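Local coordinates for protein LysR family transcriptional regulator (Vibrio vulnificus, PDB 5B7H) that probably acts as a DNA-binding transcription factor of the LysR family, the OxyR2 regulator, of which this chain is the regulatory domain, at residues F90-R96 with N179-P185. The protein carries 1 engineered substitution. Sequence-based numbering, arbitrary orientation. Where two conformers were deposited one is given.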
loop_
_atom_site.group_PDB
_atom_site.type_symbol
_atom_site.label_atom_id
_atom_site.label_comp_id
_atom_site.label_asym_id
_atom_site.label_seq_id
_atom_site.Cartn_x
_atom_site.Cartn_y
_atom_site.Cartn_z
ATOM N N PHE A 90 0.277 2.788 18.884
ATOM C CA PHE A 90 -0.388 3.781 18.045
ATOM C C PHE A 90 0.169 5.162 18.355
ATOM O O PHE A 90 0.486 5.485 19.518
ATOM C CB PHE A 90 -1.889 3.816 18.332
ATOM C CG PHE A 90 -2.649 2.659 17.750
ATOM C CD1 PHE A 90 -3.353 1.805 18.538
ATOM C CD2 PHE A 90 -2.647 2.441 16.385
ATOM C CE1 PHE A 90 -4.059 0.723 17.983
ATOM C CE2 PHE A 90 -3.359 1.358 15.847
ATOM C CZ PHE A 90 -4.066 0.518 16.657
ATOM N N LYS A 91 0.276 5.977 17.322
ATOM C CA LYS A 91 0.536 7.396 17.499
ATOM C C LYS A 91 -0.532 8.163 16.741
ATOM O O LYS A 91 -1.296 7.605 15.957
ATOM C CB LYS A 91 1.889 7.759 16.898
ATOM C CG LYS A 91 3.080 7.076 17.601
ATOM C CD LYS A 91 3.248 7.660 18.974
ATOM C CE LYS A 91 4.665 7.396 19.464
ATOM N NZ LYS A 91 4.792 5.990 19.784
ATOM N N MET A 92 -0.625 9.451 17.013
ATOM C CA MET A 92 -1.405 10.328 16.150
ATOM C C MET A 92 -0.456 11.162 15.303
ATOM O O MET A 92 0.710 11.379 15.648
ATOM C CB MET A 92 -2.336 11.220 16.991
ATOM C CG MET A 92 -3.299 10.384 17.825
ATOM S SD MET A 92 -4.584 11.360 18.624
ATOM C CE MET A 92 -5.514 11.850 17.152
ATOM N N VAL A 93 -0.953 11.657 14.180
ATOM C CA VAL A 93 -0.136 12.502 13.325
ATOM C C VAL A 93 -0.955 13.719 12.923
ATOM O O VAL A 93 -2.174 13.646 12.754
ATOM C CB VAL A 93 0.397 11.799 12.041
ATOM C CG1 VAL A 93 1.497 10.817 12.327
ATOM C CG2 VAL A 93 -0.769 11.117 11.283
ATOM N N ILE A 94 -0.279 14.844 12.766
ATOM C CA ILE A 94 -0.861 16.068 12.222
ATOM C C ILE A 94 0.177 16.723 11.319
ATOM O O ILE A 94 1.380 16.471 11.416
ATOM C CB ILE A 94 -1.281 17.073 13.321
ATOM C CG1 ILE A 94 -0.058 17.578 14.100
ATOM C CG2 ILE A 94 -2.272 16.435 14.246
ATOM C CD1 ILE A 94 -0.414 18.586 15.245
ATOM N N SER A 95 -0.285 17.563 10.410
ATOM C CA SER A 95 0.698 18.297 9.626
ATOM C C SER A 95 1.403 19.353 10.477
ATOM O O SER A 95 0.827 19.951 11.394
ATOM C CB SER A 95 0.039 18.945 8.420
ATOM O OG SER A 95 -0.805 19.986 8.850
ATOM N N ARG A 96 2.686 19.581 10.155
ATOM C CA ARG A 96 3.433 20.663 10.793
ATOM C C ARG A 96 2.676 21.983 10.704
ATOM O O ARG A 96 2.695 22.784 11.654
ATOM C CB ARG A 96 4.757 20.783 10.039
ATOM C CG ARG A 96 5.683 21.869 10.516
ATOM C CD ARG A 96 6.094 21.598 11.949
ATOM N NE ARG A 96 7.214 20.660 12.116
ATOM C CZ ARG A 96 7.915 20.597 13.257
ATOM N NH1 ARG A 96 7.569 21.398 14.274
ATOM N NH2 ARG A 96 8.941 19.760 13.392
ATOM N N ASN A 179 6.129 16.247 5.958
ATOM C CA ASN A 179 6.100 17.368 6.909
ATOM C C ASN A 179 5.056 17.175 8.018
ATOM O O ASN A 179 4.314 18.103 8.342
ATOM C CB ASN A 179 5.909 18.697 6.160
ATOM C CG ASN A 179 6.491 19.857 6.900
ATOM O OD1 ASN A 179 7.165 19.668 7.905
ATOM N ND2 ASN A 179 6.223 21.062 6.437
ATOM N N LEU A 180 5.039 15.983 8.641
ATOM C CA LEU A 180 4.091 15.615 9.686
ATOM C C LEU A 180 4.776 15.625 11.046
ATOM O O LEU A 180 6.014 15.588 11.166
ATOM C CB LEU A 180 3.525 14.212 9.443
ATOM C CG LEU A 180 2.798 14.147 8.087
ATOM C CD1 LEU A 180 2.525 12.719 7.722
ATOM C CD2 LEU A 180 1.519 14.936 8.183
ATOM N N VAL A 181 3.949 15.746 12.083
ATOM C CA VAL A 181 4.383 15.717 13.480
ATOM C C VAL A 181 3.722 14.522 14.135
ATOM O O VAL A 181 2.514 14.312 13.967
ATOM C CB VAL A 181 3.977 17.006 14.212
ATOM C CG1 VAL A 181 4.388 16.902 15.681
ATOM C CG2 VAL A 181 4.693 18.205 13.546
ATOM N N VAL A 182 4.504 13.744 14.880
ATOM C CA VAL A 182 4.028 12.558 15.582
ATOM C C VAL A 182 3.742 12.932 17.031
ATOM O O VAL A 182 4.603 13.495 17.723
ATOM C CB VAL A 182 5.081 11.442 15.504
ATOM C CG1 VAL A 182 4.642 10.241 16.315
ATOM C CG2 VAL A 182 5.275 11.062 14.043
ATOM N N ILE A 183 2.542 12.575 17.487
ATOM C CA ILE A 183 2.019 12.906 18.803
ATOM C C ILE A 183 1.571 11.617 19.487
ATOM O O ILE A 183 1.287 10.609 18.840
ATOM C CB ILE A 183 0.839 13.910 18.684
ATOM C CG1 ILE A 183 1.260 15.130 17.859
ATOM C CG2 ILE A 183 0.386 14.382 20.042
ATOM C CD1 ILE A 183 2.414 15.881 18.487
ATOM N N GLU A 184 1.508 11.662 20.856
ATOM C CA GLU A 184 0.928 10.533 21.564
ATOM C C GLU A 184 -0.587 10.683 21.620
ATOM O O GLU A 184 -1.092 11.792 21.795
ATOM C CB GLU A 184 1.433 10.536 23.019
ATOM C CG GLU A 184 2.874 10.162 23.117
ATOM C CD GLU A 184 3.148 8.649 23.004
ATOM O OE1 GLU A 184 4.339 8.279 23.113
ATOM O OE2 GLU A 184 2.203 7.824 22.841
ATOM N N PRO A 185 -1.330 9.573 21.466
ATOM C CA PRO A 185 -2.783 9.634 21.653
ATOM C C PRO A 185 -3.116 9.840 23.114
ATOM O O PRO A 185 -2.332 9.464 24.009
ATOM C CB PRO A 185 -3.253 8.238 21.202
ATOM C CG PRO A 185 -2.082 7.636 20.456
ATOM C CD PRO A 185 -0.867 8.231 21.100
HETATM O O HOH W 1 2.587 5.447 21.421
HETATM O O HOH W 2 7.833 18.344 10.316
#
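Met92 and Ile183 exchange two backbone hydrogen bonds, and Ile94 and Val181 repeat the pattern two residues on, so that 90-95 and 180-183 run as antiparallel strands, 151° between their directions. The straightest of these links are Ile183 N to Met92 O and Val181 N to Ile94 O; the latter spans 2.8 Å. Between the two pairs lies the non-hydrogen-bonded pair Val93 and Val182, where Val93 CA approaches Val181 O at 3.3 Å in a CA-H...O contact. Arg96 N extends the ladder to Asn179 O.

Apolar contacts line both faces. On the face that carries Met92 and Ile183, Ile94 and Val181 lie side by side, CG1 to CB in the conformer described, while the Met92 and Pro185 side chains pass in opposite directions, Met92 CG 4.0 Å from Pro185 CG. On the other face Val182 sends CG1 to the aliphatic part of Lys91 and, in the given conformer, CG2 to Val93 CG1. Leu180 CD2 packs on Ser95 CA and continues to helix 149-157.

Polar groups close the two ends. Lys91, bent at chi2 (-70°) and again at chi4, crosses Glu184 obliquely; Lys91 NZ stays 4.1 Å from Glu184 OE1, beyond a salt bridge, and one water joins NZ, Glu184 OE2 and Phe90 O. Lys91 NZ also makes a hydrogen bond to Gln167 OE1, at the start of helix 167-171. At the far end the Arg96 guanidinium has Val181 CG2 over one face, 3.8 Å from Arg96 NE, and a second water in its plane links NE to Asn179 OD1 in the conformer described.

The ends of long strands 81-95 and 180-198 thus pair, with 163-166 alongside 81-95, inside one of the two alpha/beta lobes of a periplasmic-binding-protein-like LysR domain.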